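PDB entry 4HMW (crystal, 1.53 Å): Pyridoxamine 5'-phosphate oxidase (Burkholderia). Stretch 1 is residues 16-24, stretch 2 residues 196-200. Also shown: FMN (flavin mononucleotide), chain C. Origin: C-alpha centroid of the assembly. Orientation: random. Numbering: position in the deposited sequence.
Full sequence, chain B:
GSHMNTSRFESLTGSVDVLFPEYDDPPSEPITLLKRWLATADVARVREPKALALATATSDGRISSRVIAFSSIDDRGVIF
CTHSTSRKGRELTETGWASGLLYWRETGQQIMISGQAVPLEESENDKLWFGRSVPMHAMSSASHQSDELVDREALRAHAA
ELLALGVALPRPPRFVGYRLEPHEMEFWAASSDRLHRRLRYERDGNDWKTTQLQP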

ATOM      1  N   VAL B  16     -19.037  -5.957  -3.670  1.00 34.16           N
ATOM      2  CA  VAL B  16     -18.854  -6.663  -4.943  1.00 32.10           C
ATOM      3  C   VAL B  16     -19.844  -6.059  -5.940  1.00 31.59           C
ATOM      4  O   VAL B  16     -20.869  -5.461  -5.548  1.00 30.41           O
ATOM      5  CB  VAL B  16     -19.071  -8.196  -4.808  1.00 33.19           C
ATOM      6  CG1 VAL B  16     -17.905  -8.878  -4.073  1.00 32.31           C
ATOM      7  CG2 VAL B  16     -20.406  -8.476  -4.120  1.00 33.99           C
ATOM      8  N   ASP B  17     -19.513  -6.194  -7.215  1.00 29.64           N
ATOM      9  CA  ASP B  17     -20.395  -5.806  -8.300  1.00 27.47           C
ATOM     10  C   ASP B  17     -20.772  -4.316  -8.308  1.00 28.70           C
ATOM     11  O   ASP B  17     -21.857  -3.958  -8.773  1.00 30.92           O
ATOM     12  CB  ASP B  17     -21.645  -6.701  -8.288  1.00 31.10           C
ATOM     13  CG  ASP B  17     -21.287  -8.182  -8.287  1.00 33.62           C
ATOM     14  OD1 ASP B  17     -20.274  -8.548  -8.939  1.00 32.61           O
ATOM     15  OD2 ASP B  17     -22.027  -8.975  -7.633  1.00 35.25           O
ATOM     16  N   VAL B  18     -19.875  -3.428  -7.876  1.00 26.32           N
ATOM     17  CA  VAL B  18     -20.166  -2.030  -8.128  1.00 26.46           C
ATOM     18  C   VAL B  18     -20.170  -1.780  -9.636  1.00 22.79           C
ATOM     19  O   VAL B  18     -19.589  -2.534 -10.406  1.00 21.03           O
ATOM     20  CB  VAL B  18     -19.273  -1.062  -7.390  1.00 31.76           C
ATOM     21  CG1 VAL B  18     -19.310  -1.425  -5.884  1.00 33.95           C
ATOM     22  CG2 VAL B  18     -17.885  -1.025  -7.999  1.00 32.00           C
ATOM     23  N   LEU B  19     -20.879  -0.742 -10.056  1.00 22.51           N
ATOM     24  CA  LEU B  19     -20.995  -0.469 -11.468  1.00 24.85           C
ATOM     25  C   LEU B  19     -19.666   0.094 -11.955  1.00 24.88           C
ATOM     26  O   LEU B  19     -18.985   0.838 -11.240  1.00 28.20           O
ATOM     27  CB  LEU B  19     -22.074   0.557 -11.729  1.00 28.52           C
ATOM     28  CG  LEU B  19     -22.583   0.554 -13.164  1.00 34.73           C
ATOM     29  CD1 LEU B  19     -23.605  -0.567 -13.379  1.00 36.50           C
ATOM     30  CD2 LEU B  19     -23.166   1.963 -13.533  1.00 37.10           C
ATOM     31  N   PHE B  20     -19.326  -0.216 -13.186  1.00 22.27           N
ATOM     32  CA  PHE B  20     -18.011   0.168 -13.735  1.00 19.51           C
ATOM     33  C   PHE B  20     -18.199   0.165 -15.256  1.00 19.04           C
ATOM     34  O   PHE B  20     -17.623  -0.638 -15.960  1.00 19.94           O
ATOM     35  CB  PHE B  20     -16.984  -0.846 -13.269  1.00 18.62           C
ATOM     36  CG  PHE B  20     -15.536  -0.543 -13.667  1.00 15.80           C
ATOM     37  CD1 PHE B  20     -15.161   0.661 -14.260  1.00 15.23           C
ATOM     38  CD2 PHE B  20     -14.554  -1.495 -13.424  1.00 14.19           C
ATOM     39  CE1 PHE B  20     -13.838   0.895 -14.594  1.00 16.21           C
ATOM     40  CE2 PHE B  20     -13.238  -1.263 -13.766  1.00 14.48           C
ATOM     41  CZ  PHE B  20     -12.876  -0.063 -14.363  1.00 16.05           C
ATOM     42  N   PRO B  21     -19.003   1.093 -15.755  1.00 21.09           N
ATOM     43  CA  PRO B  21     -19.284   1.078 -17.197  1.00 20.96           C
ATOM     44  C   PRO B  21     -18.045   1.400 -18.009  1.00 21.72           C
ATOM     45  O   PRO B  21     -17.967   0.959 -19.160  1.00 24.31           O
ATOM     46  CB  PRO B  21     -20.365   2.153 -17.367  1.00 24.69           C
ATOM     47  CG  PRO B  21     -20.305   2.982 -16.143  1.00 23.77           C
ATOM     48  CD  PRO B  21     -19.861   2.049 -15.043  1.00 21.80           C
ATOM     49  N   GLU B  22     -17.087   2.104 -17.410  1.00 21.20           N
ATOM     50  CA  GLU B  22     -15.830   2.458 -18.088  1.00 20.87           C
ATOM     51  C   GLU B  22     -14.934   1.254 -18.387  1.00 22.14           C
ATOM     52  O   GLU B  22     -13.983   1.345 -19.185  1.00 22.56           O
ATOM     53  CB  GLU B  22     -15.061   3.472 -17.244  1.00 21.20           C
ATOM     54  CG  GLU B  22     -15.798   4.775 -17.050  1.00 23.99           C
ATOM     55  CD  GLU B  22     -16.696   4.826 -15.798  1.00 25.13           C
ATOM     56  OE1 GLU B  22     -16.878   3.773 -15.109  1.00 23.81           O
ATOM     57  OE2 GLU B  22     -17.217   5.942 -15.520  1.00 26.19           O
ATOM     58  N   TYR B  23     -15.214   0.119 -17.755  1.00 21.31           N
ATOM     59  CA  TYR B  23     -14.442  -1.083 -18.029  1.00 20.98           C
ATOM     60  C   TYR B  23     -14.545  -1.430 -19.502  1.00 22.70           C
ATOM     61  O   TYR B  23     -13.564  -1.818 -20.116  1.00 23.30           O
ATOM     62  CB  TYR B  23     -14.978  -2.205 -17.154  1.00 19.82           C
ATOM     63  CG  TYR B  23     -14.414  -3.602 -17.322  1.00 18.72           C
ATOM     64  CD1 TYR B  23     -13.063  -3.918 -17.029  1.00 19.29           C
ATOM     65  CD2 TYR B  23     -15.249  -4.629 -17.670  1.00 18.72           C
ATOM     66  CE1 TYR B  23     -12.593  -5.199 -17.147  1.00 18.32           C
ATOM     67  CE2 TYR B  23     -14.783  -5.916 -17.753  1.00 17.22           C
ATOM     68  CZ  TYR B  23     -13.477  -6.214 -17.504  1.00 19.44           C
ATOM     69  OH  TYR B  23     -13.116  -7.559 -17.611  1.00 21.61           O
ATOM     70  N   ASP B  24     -15.723  -1.257 -20.086  1.00 24.87           N
ATOM     71  CA  ASP B  24     -15.859  -1.563 -21.501  1.00 28.62           C
ATOM     72  C   ASP B  24     -15.752  -0.345 -22.391  1.00 30.18           C
ATOM     73  O   ASP B  24     -15.651  -0.473 -23.606  1.00 33.44           O
ATOM     74  CB  ASP B  24     -17.146  -2.318 -21.759  1.00 34.24           C
ATOM     75  CG  ASP B  24     -17.068  -3.758 -21.285  1.00 39.04           C
ATOM     76  OD1 ASP B  24     -16.046  -4.450 -21.549  1.00 39.29           O
ATOM     77  OD2 ASP B  24     -18.027  -4.193 -20.627  1.00 42.16           O
ATOM     78  N   HIS B 196     -13.002 -10.589 -11.557  1.00 13.45           N
ATOM     79  CA  HIS B 196     -12.928  -9.178 -11.203  1.00 13.10           C
ATOM     80  C   HIS B 196     -12.656  -8.325 -12.434  1.00 14.27           C
ATOM     81  O   HIS B 196     -12.001  -8.791 -13.374  1.00 14.61           O
ATOM     82  CB  HIS B 196     -11.802  -8.999 -10.180  1.00 14.12           C
ATOM     83  CG  HIS B 196     -11.928  -9.904  -9.008  1.00 13.86           C
ATOM     84  ND1 HIS B 196     -13.089  -9.986  -8.276  1.00 14.57           N
ATOM     85  CD2 HIS B 196     -11.068 -10.787  -8.454  1.00 13.52           C
ATOM     86  CE1 HIS B 196     -12.931 -10.856  -7.293  1.00 16.29           C
ATOM     87  NE2 HIS B 196     -11.715 -11.369  -7.386  1.00 15.13           N
ATOM     88  N   ARG B 197     -13.126  -7.076 -12.416  1.00 14.75           N
ATOM     89  CA  ARG B 197     -12.920  -6.131 -13.510  1.00 13.12           C
ATOM     90  C   ARG B 197     -11.579  -5.475 -13.316  1.00 12.00           C
ATOM     91  O   ARG B 197     -11.355  -4.846 -12.292  1.00 14.26           O
ATOM     92  CB  ARG B 197     -13.993  -5.029 -13.494  1.00 14.93           C
ATOM     93  CG  ARG B 197     -15.316  -5.409 -14.060  1.00 16.67           C
ATOM     94  CD  ARG B 197     -16.179  -6.272 -13.160  1.00 17.62           C
ATOM     95  NE  ARG B 197     -16.438  -5.774 -11.803  1.00 15.28           N
ATOM     96  CZ  ARG B 197     -17.394  -4.922 -11.446  1.00 17.35           C
ATOM     97  NH1 ARG B 197     -18.176  -4.339 -12.338  1.00 18.90           N
ATOM     98  NH2 ARG B 197     -17.530  -4.636 -10.171  1.00 16.40           N
ATOM     99  N   ARG B 198     -10.709  -5.606 -14.309  1.00 11.17           N
ATOM    100  CA  ARG B 198      -9.342  -5.073 -14.240  1.00 12.57           C
ATOM    101  C   ARG B 198      -9.060  -4.295 -15.494  1.00 11.82           C
ATOM    102  O   ARG B 198      -9.066  -4.846 -16.573  1.00 12.80           O
ATOM    103  CB  ARG B 198      -8.318  -6.197 -14.130  1.00 13.81           C
ATOM    104  CG  ARG B 198      -8.473  -7.097 -12.884  1.00 13.33           C
ATOM    105  CD  ARG B 198      -7.279  -8.021 -12.773  1.00 13.65           C
ATOM    106  NE  ARG B 198      -6.050  -7.268 -12.537  1.00 13.54           N
ATOM    107  CZ  ARG B 198      -4.818  -7.793 -12.511  1.00 13.27           C
ATOM    108  NH1 ARG B 198      -4.635  -9.085 -12.732  1.00 15.17           N
ATOM    109  NH2 ARG B 198      -3.771  -6.996 -12.268  1.00 14.93           N
ATOM    110  N   LEU B 199      -8.837  -2.990 -15.343  1.00 14.12           N
ATOM    111  CA  LEU B 199      -8.565  -2.109 -16.464  1.00 14.20           C
ATOM    112  C   LEU B 199      -7.227  -1.455 -16.245  1.00 13.91           C
ATOM    113  O   LEU B 199      -7.028  -0.686 -15.288  1.00 14.54           O
ATOM    114  CB  LEU B 199      -9.660  -1.023 -16.548  1.00 14.97           C
ATOM    115  CG  LEU B 199      -9.497  -0.008 -17.685  1.00 17.19           C
ATOM    116  CD1 LEU B 199      -9.675  -0.648 -19.064  1.00 18.58           C
ATOM    117  CD2 LEU B 199     -10.514   1.124 -17.487  1.00 17.99           C
ATOM    118  N   ARG B 200      -6.307  -1.739 -17.144  1.00 15.09           N
ATOM    119  CA  ARG B 200      -4.963  -1.176 -17.104  1.00 16.94           C
ATOM    120  C   ARG B 200      -4.778  -0.076 -18.141  1.00 15.99           C
ATOM    121  O   ARG B 200      -5.142  -0.251 -19.293  1.00 17.51           O
ATOM    122  CB  ARG B 200      -3.918  -2.279 -17.335  1.00 15.34           C
ATOM    123  CG  ARG B 200      -2.518  -1.731 -17.571  1.00 16.75           C
ATOM    124  CD  ARG B 200      -1.506  -2.801 -17.946  1.00 22.93           C
ATOM    125  NE  ARG B 200      -1.232  -3.766 -16.907  1.00 26.15           N
ATOM    126  CZ  ARG B 200      -0.715  -4.983 -17.135  1.00 28.32           C
ATOM    127  NH1 ARG B 200      -0.472  -5.394 -18.385  1.00 28.24           N
ATOM    128  NH2 ARG B 200      -0.470  -5.813 -16.116  1.00 29.83           N
TER
HETATM  129  N1  FMN C 301      -4.083 -11.708  -5.549  1.00 13.47           N
HETATM  130  C2  FMN C 301      -3.278 -12.792  -5.332  1.00 14.23           C
HETATM  131  O2  FMN C 301      -2.596 -13.246  -6.234  1.00 14.93           O
HETATM  132  N3  FMN C 301      -3.195 -13.342  -4.082  1.00 13.55           N
HETATM  133  C4  FMN C 301      -3.964 -12.856  -3.052  1.00 13.83           C
HETATM  134  O4  FMN C 301      -3.864 -13.389  -1.929  1.00 16.82           O
HETATM  135  C4A FMN C 301      -4.806 -11.774  -3.272  1.00 12.47           C
HETATM  136  N5  FMN C 301      -5.615 -11.290  -2.257  1.00 13.19           N
HETATM  137  C5A FMN C 301      -6.416 -10.174  -2.516  1.00 12.31           C
HETATM  138  C6  FMN C 301      -7.196  -9.670  -1.497  1.00 14.00           C
HETATM  139  C7  FMN C 301      -7.978  -8.552  -1.706  1.00 14.23           C
HETATM  140  C7M FMN C 301      -8.802  -8.048  -0.573  1.00 17.74           C
HETATM  141  C8  FMN C 301      -8.017  -7.954  -2.960  1.00 12.62           C
HETATM  142  C8M FMN C 301      -8.841  -6.734  -3.204  1.00 14.77           C
HETATM  143  C9  FMN C 301      -7.235  -8.455  -3.983  1.00 12.18           C
HETATM  144  C9A FMN C 301      -6.464  -9.594  -3.781  1.00 12.53           C
HETATM  145  N10 FMN C 301      -5.668 -10.146  -4.819  1.00 10.80           N
HETATM  146  C10 FMN C 301      -4.861 -11.220  -4.542  1.00 12.11           C
HETATM  147  C1' FMN C 301      -5.630  -9.614  -6.206  1.00 11.55           C
HETATM  148  C2' FMN C 301      -4.481  -8.619  -6.389  1.00 12.22           C
HETATM  149  O2' FMN C 301      -4.775  -7.356  -5.774  1.00 12.24           O
HETATM  150  C3' FMN C 301      -4.148  -8.380  -7.862  1.00 12.02           C
HETATM  151  O3' FMN C 301      -5.318  -7.926  -8.508  1.00 12.97           O
HETATM  152  C4' FMN C 301      -3.582  -9.647  -8.532  1.00 12.70           C
HETATM  153  O4' FMN C 301      -2.870 -10.410  -7.576  1.00 12.45           O
HETATM  154  C5' FMN C 301      -2.761  -9.312  -9.767  1.00 11.18           C
HETATM  155  O5' FMN C 301      -1.731  -8.403  -9.440  1.00 13.26           O
HETATM  156  P   FMN C 301      -0.520  -8.127 -10.442  1.00 13.61           P
HETATM  157  O1P FMN C 301       0.399  -9.334 -10.417  1.00 14.09           O
HETATM  158  O2P FMN C 301      -1.110  -7.929 -11.846  1.00 13.39           O
HETATM  159  O3P FMN C 301       0.178  -6.933  -9.887  1.00 14.87           O
HETATM  160  O   HOH W   1     -11.012  -8.041 -15.917  1.00 14.74           O

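Arg197 is the centre of this contact. It has the largest area covered by the other stretch, and its CA-to-CB bond points toward stretch 1. Its side chain is not extended. Chi1 is m (-79°), chi2 and chi3 are both p (77° and 54°), and chi4 is 85°. These turns fold the chain along stretch 1 and bring the guanidinium to the backbone of Val18. Both terminal nitrogens hydrogen-bond the same carbonyl: Arg197 NH1 to Val18 O is 3.0 Å, and Arg197 NH2 to Val18 O is also 3.0 Å. The oxygen lies at the edge of the guanidinium, near its plane, where the N-H groups point. The angles at hydrogen, 144° and 147°, are bent, as expected when two donors share one acceptor. The interaction uses a main-chain oxygen, so it does not depend on the chemistry of the valine side chain.

The aliphatic part of Arg197 is used as well. Arg197 CG sits over one face of the Tyr23 ring, 3.6 Å from the ring centroid and 9° off the ring normal, in a CH-pi contact. Arg197 CB meets the edge of the other ring, 3.6 Å from Phe20 CD2. Arginine suits this place because it offers methylenes to the aromatics and a charged end to the carbonyl.

Phe20 and Tyr23 are both buried, and both have chi1 t (-176° and 175°). The CA-to-CB bond of Phe20 points toward stretch 2, and the t rotamer sets its ring with CD2 near Arg197 CB and CZ near Leu199 CB. That of Tyr23 points sideways, but its t rotamer carries the ring over to Arg197 CG. A backbone hydrogen bond from Tyr23 N to Phe20 O, 3.1 Å, ties the two residues together in a turn.

Leu199 is the next residue on the strand to point toward stretch 1; Arg198, between, points away. Leu199 CB packs 4.0 Å from Phe20 CZ and 4.5 Å from Tyr23 CD1, the latter at the edge of the tyrosine ring. With chi1 t (180°) and chi2 p (67°), Leu199 CD2 lies 3.9 Å from Glu22 O and Leu199 CD1 4.2 Å from Tyr23 O. A branched apolar side chain fits this buried position.

The tyrosine hydroxyl has a polar role. Tyr23 OH donates to water 1 at 2.7 Å. The same water accepts from Arg198 N at 2.9 Å and donates to His196 O at 2.8 Å, so it links the tyrosine hydroxyl to the backbone of stretch 2.

Arg198 serves the cofactor instead. Arg198 NH2 hydrogen-bonds FMN O2P at 2.9 Å, pairing a positive group with the phosphate.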